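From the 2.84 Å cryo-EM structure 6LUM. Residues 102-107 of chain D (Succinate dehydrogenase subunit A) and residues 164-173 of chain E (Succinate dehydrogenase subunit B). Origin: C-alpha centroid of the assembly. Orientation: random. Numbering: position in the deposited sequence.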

# COMPACT_ATOMS: atom_id res chain seq x y z
N MET D 102 25.59 -1.60 -2.53
CA MET D 102 26.66 -2.45 -2.05
C MET D 102 27.58 -1.68 -1.11
O MET D 102 27.95 -0.55 -1.39
N PRO D 103 27.97 -2.27 0.01
CA PRO D 103 28.81 -1.56 0.98
C PRO D 103 30.30 -1.53 0.65
O PRO D 103 31.12 -2.25 1.19
N PHE D 104 30.67 -0.64 -0.27
CA PHE D 104 32.08 -0.44 -0.54
C PHE D 104 32.75 0.27 0.64
O PHE D 104 32.09 0.89 1.47
N ASN D 105 34.06 0.15 0.71
CA ASN D 105 34.82 0.92 1.69
C ASN D 105 34.97 2.35 1.21
O ASN D 105 35.25 2.59 0.03
N ARG D 106 34.79 3.29 2.12
CA ARG D 106 34.77 4.71 1.78
C ARG D 106 36.09 5.38 2.13
O ARG D 106 36.81 4.95 3.03
N THR D 107 36.40 6.41 1.39
CA THR D 107 37.52 7.34 1.36
C THR D 107 37.24 8.51 2.30
O THR D 107 36.08 8.84 2.55
N ASP E 164 30.05 6.36 9.05
CA ASP E 164 28.75 5.76 8.79
C ASP E 164 28.89 4.39 8.17
O ASP E 164 27.98 3.57 8.28
N ARG E 165 30.01 4.13 7.49
CA ARG E 165 30.28 2.81 6.97
C ARG E 165 30.46 1.81 8.10
O ARG E 165 29.87 0.72 8.07
N ALA E 166 31.26 2.16 9.09
CA ALA E 166 31.58 1.24 10.18
C ALA E 166 30.45 1.07 11.17
O ALA E 166 30.66 0.46 12.22
N ARG E 167 29.25 1.58 10.87
CA ARG E 167 28.13 1.40 11.79
C ARG E 167 27.44 0.08 11.54
O ARG E 167 27.32 -0.75 12.45
N TYR E 168 26.97 -0.15 10.32
CA TYR E 168 26.31 -1.39 9.96
C TYR E 168 27.28 -2.49 9.59
O TYR E 168 26.85 -3.57 9.20
N ASP E 169 28.58 -2.23 9.68
CA ASP E 169 29.55 -3.29 9.51
C ASP E 169 29.34 -4.36 10.57
O ASP E 169 28.60 -4.18 11.54
N ASP E 170 29.97 -5.51 10.35
CA ASP E 170 29.94 -6.66 11.24
C ASP E 170 28.61 -7.39 11.18
O ASP E 170 28.49 -8.50 11.70
N THR E 171 27.62 -6.83 10.50
CA THR E 171 26.46 -7.60 10.12
C THR E 171 26.39 -7.79 8.62
O THR E 171 25.41 -8.32 8.11
N THR E 172 27.42 -7.35 7.90
CA THR E 172 27.56 -7.63 6.49
C THR E 172 28.35 -8.90 6.24
O THR E 172 28.70 -9.18 5.10
N LYS E 173 28.62 -9.68 7.28
CA LYS E 173 29.34 -10.93 7.15
C LYS E 173 28.44 -12.14 7.21
O LYS E 173 28.95 -13.26 7.27

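A single arginine supplies most of subunit B's side of this small contact, and it does so by laying one face of its guanidinium against a proline while its edge meets a backbone carbonyl. A short, weakly bonded helical turn covers this part of subunit B; the facing segment of subunit A has no regular secondary structure. The CA-to-CB bond of Arg E165 points toward subunit A, and its rotamer (chi1 t, chi2 p, chi3 t, chi4 93°) carries the head group along the opposing backbone. There NE donates a hydrogen bond to O of Phe D104, 3.2 Å away, with an N-H...O angle of 135°, bent but serviceable. NH2 also lies 3.4 Å from O of Pro D103, and is hydrogen-bonded elsewhere in the structure.

The general principle is that a planar cation can be polar at its rim and still pack against carbon through its face. Pro D103, pointing toward subunit B with a C-gamma endo ring, provides that carbon: its CB lies 4.1 Å from CZ of Arg E165. The same CB meets the edge of the Tyr E168 ring, 3.5 Å from OH and 3.7 Å from CE2. Tyr E168 reaches it with chi1 p, and its hydroxyl finds a polar partner elsewhere in the structure. Thr E172, also chi1 p, adds a looser methyl contact, CG2 to Pro D103 CG at 4.4 Å.

Beyond the arginine, Arg D106 (chi1 m, chi2 m) offers its aliphatic stem, with CG 4.4 Å from CB of Arg E165. Phe D104 instead points its CA-to-CB bond away, so its main contribution is the carbonyl. Together the two stretches bury just 244 Å², well over half of it on Pro D103 and Arg E165.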

# COMPACT_ATOMS: atom_id res chain seq x y z
CB MET D 102 27.48 -3.01 -3.21
CG MET D 102 28.51 -4.00 -2.76
SD MET D 102 29.65 -4.48 -4.03
CE MET D 102 31.06 -4.85 -3.01
CB PRO D 103 28.56 -2.35 2.27
CG PRO D 103 28.28 -3.69 1.80
CD PRO D 103 27.49 -3.54 0.56
CB PHE D 104 32.28 0.40 -1.80
CG PHE D 104 31.94 -0.32 -3.06
CD1 PHE D 104 32.86 -1.15 -3.66
CD2 PHE D 104 30.72 -0.14 -3.67
CE1 PHE D 104 32.55 -1.80 -4.82
CE2 PHE D 104 30.42 -0.79 -4.84
CZ PHE D 104 31.34 -1.62 -5.41
CB ASN D 105 36.20 0.31 1.91
CG ASN D 105 36.17 -0.83 2.88
OD1 ASN D 105 36.70 -1.90 2.60
ND2 ASN D 105 35.55 -0.62 4.02
CB ARG D 106 33.63 5.40 2.51
CG ARG D 106 32.29 4.82 2.19
CD ARG D 106 32.07 4.73 0.71
NE ARG D 106 30.78 4.12 0.41
CZ ARG D 106 29.86 4.67 -0.37
NH1 ARG D 106 30.09 5.84 -0.93
NH2 ARG D 106 28.72 4.05 -0.58
CB THR D 107 37.74 7.85 -0.06
OG1 THR D 107 38.80 8.81 -0.09
CG2 THR D 107 36.48 8.47 -0.61
CB ASP E 164 27.93 6.65 7.85
CG ASP E 164 27.22 7.75 8.58
OD1 ASP E 164 26.26 8.32 8.01
OD2 ASP E 164 27.62 8.06 9.71
CB ARG E 165 31.52 2.84 6.07
CG ARG E 165 32.06 1.48 5.68
CD ARG E 165 31.09 0.71 4.81
NE ARG E 165 31.69 -0.51 4.29
CZ ARG E 165 31.60 -1.69 4.88
NH1 ARG E 165 30.93 -1.82 6.01
NH2 ARG E 165 32.19 -2.75 4.34
CB ALA E 166 32.83 1.72 10.91
CB ARG E 167 27.15 2.56 11.64
CG ARG E 167 26.31 2.81 12.86
CD ARG E 167 25.13 3.70 12.54
NE ARG E 167 24.50 4.22 13.75
CZ ARG E 167 23.31 4.81 13.78
NH1 ARG E 167 22.61 4.96 12.67
NH2 ARG E 167 22.82 5.25 14.93
CB TYR E 168 25.35 -1.17 8.79
CG TYR E 168 26.03 -0.70 7.54
CD1 TYR E 168 26.24 0.64 7.31
CD2 TYR E 168 26.45 -1.59 6.58
CE1 TYR E 168 26.85 1.07 6.18
CE2 TYR E 168 27.06 -1.17 5.44
CZ TYR E 168 27.26 0.16 5.25
OH TYR E 168 27.87 0.59 4.10
CB ASP E 169 30.96 -2.71 9.60
CG ASP E 169 32.02 -3.70 9.25
OD1 ASP E 169 31.70 -4.89 9.04
OD2 ASP E 169 33.20 -3.30 9.17
CB ASP E 170 30.26 -6.25 12.68
CG ASP E 170 30.20 -7.40 13.66
OD1 ASP E 170 31.19 -8.14 13.80
OD2 ASP E 170 29.16 -7.56 14.31
CB THR E 171 25.17 -6.93 10.61
OG1 THR E 171 25.14 -5.58 10.16
CG2 THR E 171 25.11 -6.96 12.10
CB THR E 172 28.23 -6.45 5.79
OG1 THR E 172 29.46 -6.14 6.44
CG2 THR E 172 27.34 -5.24 5.81
CB LYS E 173 30.40 -11.03 8.23
CG LYS E 173 31.04 -9.74 8.57
CD LYS E 173 32.31 -9.96 9.32
CE LYS E 173 32.02 -10.36 10.73
NZ LYS E 173 33.25 -10.33 11.56